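Local coordinates for mRNA-decapping enzyme subunit 1 (Saccharomyces cerevisiae, PDB 1Q67), which acts with Dcp2 in the decapping complex that removes the 7-methylguanine cap from mRNA in normal turnover and nonsense-mediated decay, at residues A44-W49 with Y201-H206; I137-L142 with I157-V162. All blocks are in the same frame, centred on the assembly; numbering follows the deposited sequence.

Contact 1. Residues A44-W49 with Y201-H206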
loop_
_atom_site.group_PDB
_atom_site.type_symbol
_atom_site.label_atom_id
_atom_site.label_comp_id
_atom_site.label_asym_id
_atom_site.label_seq_id
_atom_site.Cartn_x
_atom_site.Cartn_y
_atom_site.Cartn_z
ATOM N N ALA B 44 0.949 6.558 1.647
ATOM C CA ALA B 44 -0.427 6.578 1.167
ATOM C C ALA B 44 -0.648 5.337 0.323
ATOM O O ALA B 44 0.215 4.955 -0.460
ATOM C CB ALA B 44 -0.678 7.829 0.339
ATOM N N SER B 45 -1.802 4.706 0.485
ATOM C CA SER B 45 -2.114 3.496 -0.262
ATOM C C SER B 45 -3.367 3.748 -1.106
ATOM O O SER B 45 -4.347 4.316 -0.624
ATOM C CB SER B 45 -2.329 2.330 0.712
ATOM O OG SER B 45 -2.473 1.112 0.007
ATOM N N LEU B 46 -3.327 3.307 -2.359
ATOM C CA LEU B 46 -4.413 3.533 -3.302
ATOM C C LEU B 46 -5.410 2.388 -3.533
ATOM O O LEU B 46 -5.026 1.231 -3.722
ATOM C CB LEU B 46 -3.813 3.947 -4.656
ATOM C CG LEU B 46 -4.799 4.466 -5.706
ATOM C CD1 LEU B 46 -5.349 5.820 -5.238
ATOM C CD2 LEU B 46 -4.116 4.623 -7.048
ATOM N N TYR B 47 -6.696 2.737 -3.522
ATOM C CA TYR B 47 -7.779 1.793 -3.773
ATOM C C TYR B 47 -8.718 2.409 -4.804
ATOM O O TYR B 47 -8.778 3.629 -4.955
ATOM C CB TYR B 47 -8.612 1.517 -2.519
ATOM C CG TYR B 47 -7.877 0.885 -1.368
ATOM C CD1 TYR B 47 -7.020 1.639 -0.566
ATOM C CD2 TYR B 47 -8.061 -0.462 -1.058
ATOM C CE1 TYR B 47 -6.371 1.067 0.520
ATOM C CE2 TYR B 47 -7.418 -1.042 0.025
ATOM C CZ TYR B 47 -6.576 -0.275 0.810
ATOM O OH TYR B 47 -5.952 -0.842 1.898
ATOM N N LYS B 48 -9.461 1.557 -5.498
ATOM C CA LYS B 48 -10.421 2.021 -6.479
ATOM C C LYS B 48 -11.764 1.365 -6.173
ATOM O O LYS B 48 -11.836 0.170 -5.865
ATOM C CB LYS B 48 -9.966 1.671 -7.899
ATOM C CG LYS B 48 -10.861 2.267 -8.981
ATOM C CD LYS B 48 -10.256 2.112 -10.360
ATOM C CE LYS B 48 -11.075 2.871 -11.395
ATOM N NZ LYS B 48 -10.373 2.944 -12.704
ATOM N N TRP B 49 -12.825 2.158 -6.244
ATOM C CA TRP B 49 -14.166 1.665 -5.967
ATOM C C TRP B 49 -14.763 0.924 -7.156
ATOM O O TRP B 49 -14.755 1.420 -8.282
ATOM C CB TRP B 49 -15.083 2.829 -5.571
ATOM C CG TRP B 49 -16.486 2.402 -5.265
ATOM C CD1 TRP B 49 -17.569 2.480 -6.094
ATOM C CD2 TRP B 49 -16.945 1.786 -4.058
ATOM N NE1 TRP B 49 -18.681 1.948 -5.475
ATOM C CE2 TRP B 49 -18.325 1.513 -4.225
ATOM C CE3 TRP B 49 -16.324 1.431 -2.851
ATOM C CZ2 TRP B 49 -19.093 0.904 -3.231
ATOM C CZ3 TRP B 49 -17.089 0.824 -1.859
ATOM C CH2 TRP B 49 -18.461 0.567 -2.059
ATOM N N TYR B 201 -11.684 6.905 -6.446
ATOM C CA TYR B 201 -10.497 6.330 -5.822
ATOM C C TYR B 201 -10.517 6.643 -4.341
ATOM O O TYR B 201 -11.090 7.651 -3.916
ATOM C CB TYR B 201 -9.203 6.902 -6.422
ATOM C CG TYR B 201 -8.965 6.520 -7.858
ATOM C CD1 TYR B 201 -9.535 7.255 -8.900
ATOM C CD2 TYR B 201 -8.190 5.405 -8.183
ATOM C CE1 TYR B 201 -9.340 6.891 -10.232
ATOM C CE2 TYR B 201 -7.993 5.033 -9.508
ATOM C CZ TYR B 201 -8.572 5.782 -10.525
ATOM O OH TYR B 201 -8.387 5.412 -11.836
ATOM N N GLY B 202 -9.903 5.757 -3.562
ATOM C CA GLY B 202 -9.808 5.945 -2.128
ATOM C C GLY B 202 -8.329 5.938 -1.765
ATOM O O GLY B 202 -7.573 5.083 -2.223
ATOM N N ILE B 203 -7.898 6.897 -0.960
ATOM C CA ILE B 203 -6.504 6.945 -0.577
ATOM C C ILE B 203 -6.372 6.869 0.936
ATOM O O ILE B 203 -6.863 7.746 1.645
ATOM C CB ILE B 203 -5.820 8.245 -1.071
ATOM C CG1 ILE B 203 -5.972 8.384 -2.590
ATOM C CG2 ILE B 203 -4.335 8.214 -0.719
ATOM C CD1 ILE B 203 -5.446 9.705 -3.135
ATOM N N TRP B 204 -5.730 5.807 1.426
ATOM C CA TRP B 204 -5.508 5.653 2.862
ATOM C C TRP B 204 -4.198 6.362 3.164
ATOM O O TRP B 204 -3.168 6.052 2.568
ATOM C CB TRP B 204 -5.380 4.179 3.269
ATOM C CG TRP B 204 -5.118 4.020 4.746
ATOM C CD1 TRP B 204 -6.034 4.116 5.752
ATOM C CD2 TRP B 204 -3.840 3.862 5.384
ATOM N NE1 TRP B 204 -5.410 4.036 6.973
ATOM C CE2 TRP B 204 -4.062 3.876 6.778
ATOM C CE3 TRP B 204 -2.527 3.703 4.912
ATOM C CZ2 TRP B 204 -3.018 3.749 7.712
ATOM C CZ3 TRP B 204 -1.482 3.572 5.845
ATOM C CH2 TRP B 204 -1.739 3.594 7.226
ATOM N N ILE B 205 -4.234 7.312 4.085
ATOM C CA ILE B 205 -3.036 8.050 4.438
ATOM C C ILE B 205 -2.659 7.782 5.893
ATOM O O ILE B 205 -3.469 7.962 6.797
ATOM C CB ILE B 205 -3.243 9.559 4.212
ATOM C CG1 ILE B 205 -3.532 9.818 2.725
ATOM C CG2 ILE B 205 -2.012 10.325 4.671
ATOM C CD1 ILE B 205 -3.863 11.261 2.393
ATOM N N HIS B 206 -1.421 7.343 6.105
ATOM C CA HIS B 206 -0.946 7.023 7.444
ATOM C C HIS B 206 -0.926 8.214 8.401
ATOM O O HIS B 206 -1.416 8.107 9.520
ATOM C CB HIS B 206 0.446 6.397 7.383
ATOM C CG HIS B 206 0.902 5.845 8.697
ATOM N ND1 HIS B 206 0.336 4.723 9.266
ATOM C CD2 HIS B 206 1.810 6.303 9.589
ATOM C CE1 HIS B 206 0.874 4.518 10.455
ATOM N NE2 HIS B 206 1.769 5.463 10.676
#

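Contact 2. Residues I137-L142 with I157-V162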
loop_
_atom_site.group_PDB
_atom_site.type_symbol
_atom_site.label_atom_id
_atom_site.label_comp_id
_atom_site.label_asym_id
_atom_site.label_seq_id
_atom_site.Cartn_x
_atom_site.Cartn_y
_atom_site.Cartn_z
ATOM N N ILE B 137 -5.216 21.463 -19.771
ATOM C CA ILE B 137 -6.153 21.880 -18.731
ATOM C C ILE B 137 -5.823 21.392 -17.321
ATOM O O ILE B 137 -6.502 21.763 -16.362
ATOM C CB ILE B 137 -7.585 21.414 -19.051
ATOM C CG1 ILE B 137 -7.625 19.891 -19.137
ATOM C CG2 ILE B 137 -8.058 22.043 -20.356
ATOM C CD1 ILE B 137 -9.017 19.324 -19.277
ATOM N N TYR B 138 -4.796 20.561 -17.184
ATOM C CA TYR B 138 -4.434 20.060 -15.864
ATOM C C TYR B 138 -3.471 20.984 -15.139
ATOM O O TYR B 138 -2.253 20.820 -15.210
ATOM C CB TYR B 138 -3.845 18.657 -15.972
ATOM C CG TYR B 138 -4.785 17.678 -16.633
ATOM C CD1 TYR B 138 -4.839 17.562 -18.022
ATOM C CD2 TYR B 138 -5.644 16.889 -15.874
ATOM C CE1 TYR B 138 -5.732 16.676 -18.640
ATOM C CE2 TYR B 138 -6.536 16.004 -16.477
ATOM C CZ TYR B 138 -6.576 15.902 -17.858
ATOM O OH TYR B 138 -7.456 15.022 -18.455
ATOM N N ASN B 139 -4.040 21.959 -14.438
ATOM C CA ASN B 139 -3.278 22.941 -13.670
ATOM C C ASN B 139 -2.517 22.313 -12.503
ATOM O O ASN B 139 -1.478 22.818 -12.085
ATOM C CB ASN B 139 -4.225 24.012 -13.115
ATOM C CG ASN B 139 -4.836 24.875 -14.205
ATOM O OD1 ASN B 139 -4.175 25.748 -14.770
ATOM N ND2 ASN B 139 -6.098 24.630 -14.513
ATOM N N TYR B 140 -3.053 21.221 -11.967
ATOM C CA TYR B 140 -2.431 20.557 -10.830
ATOM C C TYR B 140 -2.371 19.066 -11.065
ATOM O O TYR B 140 -3.085 18.525 -11.910
ATOM C CB TYR B 140 -3.222 20.836 -9.550
ATOM C CG TYR B 140 -3.711 22.259 -9.454
ATOM C CD1 TYR B 140 -5.073 22.564 -9.582
ATOM C CD2 TYR B 140 -2.816 23.307 -9.267
ATOM C CE1 TYR B 140 -5.525 23.882 -9.528
ATOM C CE2 TYR B 140 -3.254 24.624 -9.213
ATOM C CZ TYR B 140 -4.605 24.907 -9.344
ATOM O OH TYR B 140 -5.025 26.217 -9.287
ATOM N N GLY B 141 -1.493 18.407 -10.323
ATOM C CA GLY B 141 -1.355 16.978 -10.471
ATOM C C GLY B 141 -1.182 16.300 -9.136
ATOM O O GLY B 141 -0.750 16.902 -8.153
ATOM N N LEU B 142 -1.552 15.032 -9.101
ATOM C CA LEU B 142 -1.403 14.225 -7.904
ATOM C C LEU B 142 -0.592 13.013 -8.354
ATOM O O LEU B 142 -0.796 12.483 -9.452
ATOM C CB LEU B 142 -2.774 13.801 -7.365
ATOM C CG LEU B 142 -2.818 12.780 -6.224
ATOM C CD1 LEU B 142 -4.113 12.940 -5.428
ATOM C CD2 LEU B 142 -2.717 11.368 -6.803
ATOM N N ILE B 157 -5.494 17.204 -11.917
ATOM C CA ILE B 157 -6.543 17.919 -11.192
ATOM C C ILE B 157 -6.950 19.183 -11.955
ATOM O O ILE B 157 -6.127 20.071 -12.187
ATOM C CB ILE B 157 -6.081 18.303 -9.787
ATOM C CG1 ILE B 157 -5.660 17.048 -9.014
ATOM C CG2 ILE B 157 -7.206 19.003 -9.046
ATOM C CD1 ILE B 157 -5.087 17.351 -7.623
ATOM N N VAL B 158 -8.220 19.255 -12.349
ATOM C CA VAL B 158 -8.734 20.407 -13.107
ATOM C C VAL B 158 -9.788 21.171 -12.319
ATOM O O VAL B 158 -10.737 20.586 -11.815
ATOM C CB VAL B 158 -9.374 19.953 -14.440
ATOM C CG1 VAL B 158 -9.861 21.167 -15.235
ATOM C CG2 VAL B 158 -8.363 19.144 -15.254
ATOM N N PRO B 159 -9.629 22.492 -12.196
ATOM C CA PRO B 159 -10.606 23.299 -11.453
ATOM C C PRO B 159 -12.019 23.187 -12.042
ATOM O O PRO B 159 -12.182 23.065 -13.255
ATOM C CB PRO B 159 -10.059 24.724 -11.583
ATOM C CG PRO B 159 -8.574 24.518 -11.759
ATOM C CD PRO B 159 -8.503 23.317 -12.676
ATOM N N ASN B 160 -13.031 23.232 -11.178
ATOM C CA ASN B 160 -14.418 23.161 -11.622
ATOM C C ASN B 160 -14.744 24.254 -12.646
ATOM O O ASN B 160 -15.456 24.006 -13.617
ATOM C CB ASN B 160 -15.379 23.307 -10.436
ATOM C CG ASN B 160 -15.232 22.195 -9.425
ATOM O OD1 ASN B 160 -14.770 21.100 -9.750
ATOM N ND2 ASN B 160 -15.643 22.464 -8.186
ATOM N N SER B 161 -14.232 25.460 -12.426
ATOM C CA SER B 161 -14.512 26.563 -13.343
ATOM C C SER B 161 -14.035 26.243 -14.752
ATOM O O SER B 161 -14.661 26.645 -15.731
ATOM C CB SER B 161 -13.862 27.859 -12.854
ATOM O OG SER B 161 -12.450 27.811 -12.961
ATOM N N VAL B 162 -12.934 25.505 -14.861
ATOM C CA VAL B 162 -12.415 25.141 -16.173
ATOM C C VAL B 162 -13.296 24.066 -16.801
ATOM O O VAL B 162 -13.581 24.115 -17.994
ATOM C CB VAL B 162 -10.946 24.663 -16.073
ATOM C CG1 VAL B 162 -10.457 24.121 -17.421
ATOM C CG2 VAL B 162 -10.069 25.836 -15.636
#

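Contact 1. Residues A44-W49 with Y201-H206
Tyr-201 loses more surface than any other residue of the two segments, met by the extended side chain of Lys-48, by Leu-46 CD1 and by Tyr-47 O. Lys-48 CG, anti to the backbone N (chi1 -174°), is set over one ring face; beyond it the chain runs on extended and oblique to the tyrosine, CD coming 3.8 Å from Tyr-201 CE2 and NZ ending 3.3 Å from Tyr-201 OH. NZ makes a salt bridge to Glu-199. Leu-46 brings its CD1 methyl 4.1 Å from Tyr-201 CD2 and also touches Ile-203. An alanine in place of the tyrosine would probably leave the methylenes of Lys-48 without their aromatic support and open a gap where the ring met the Leu-46 methyl. Trp-204 is gripped through its backbone: its O accepts the N-H of Ser-45 at 2.8 Å and its N donates to Ser-45 O at 2.9 Å. The same Trp-204 O takes a CA-H...O contact from Ala-44 CA at 3.1 Å. Ser-45 CB meets the indole at its edge. Ala-44 packs its methyl diagonally on Ile-203 CG2 (3.8 Å), with Leu-65 touching both residues. Tyr-47 and Gly-202 form the other hydrogen-bonded pair. This antiparallel register joins strands 43-50 and 200-205, neighbours inside one sheet of the beta sandwich of this PH-clan protein. The chemistry differs between the two sheet faces. Ala-44, Leu-46, Ile-203 and Ile-205 make an apolar one, with the Lys-48 and Tyr-201 pair at its end; on the other, Lys-58 is hydrogen-bonded to Ser-45 OG and makes a cation-pi contact with Tyr-47, and this more polar, aromatic face is where Trp-204 meets His-43 and Tyr-47 packs on Ile-148, both of the second subunit.

Contact 2. Residues I137-L142 with I157-V162
Tyr-140 and Ile-157 meet through their beta carbons, CB to CB 3.8 Å, and their side chains cross at about a right angle. Tyr-140 CG is anti to the carbonyl carbon (chi1 -40°); from there the ring extends to Pro-159, whose CG lies 3.8 Å from Tyr-140 CE1, these side chains again crossing at about a right angle. Asn-139 CB rests over the centre of one face of the same ring. The amide of Asn-139 turns to the proline instead, ND2 standing 3.3 Å from Pro-159 CD. Tyr-140 OH is hydrogen-bonded to Lys-227 N. Two backbone bonds fix the pairing: Ile-157 N gives to Tyr-140 O at 2.7 Å, from 43° above the carbonyl plane, and Tyr-140 N gives to Ile-157 O at a longer 3.3 Å. This antiparallel pair stands at the mouth of the hairpin of strands 140-146 and 152-157, and Pro-159, two residues after Ile-157, is the N-cap of helix 160-169. In residues 137-142, Tyr-138 centres an inverse gamma turn that leads into the strand. The Tyr-138 ring lies against Val-158, CD2 coming 3.6 Å from Val-158 CG2, while Ile-157 N faces the ring edge. That Val-158 methyl is shared, because Ile-137 CG1 approaches it at 4.0 Å. Val-162, on the first turn of the helix, touches Ile-137 CB through its CG1.

Contacts 1 and 2 belong to different sheets of the sandwich: 44-49 with 201-206 to the five-stranded one, whereas contact 2 lies at the end of the four-stranded one, where the hairpin 140-146/152-157 gives way to loop and helix 160-169. Their centres are about 20 Å apart, on opposite sides of the chain's centre, yet they touch through the apolar interior, where Ile-203 CD1 comes 4.2 Å from Leu-142 CD1. Leu-65 touches both of these residues. Helix 208-223 spans the two as well, with Ile-214 on Ile-205 of contact 1, and Leu-221 and Leu-222 on Tyr-140 and Ile-157 of contact 2. In sequence, contact 2 falls wholly between the two strands that contact 1 brings together.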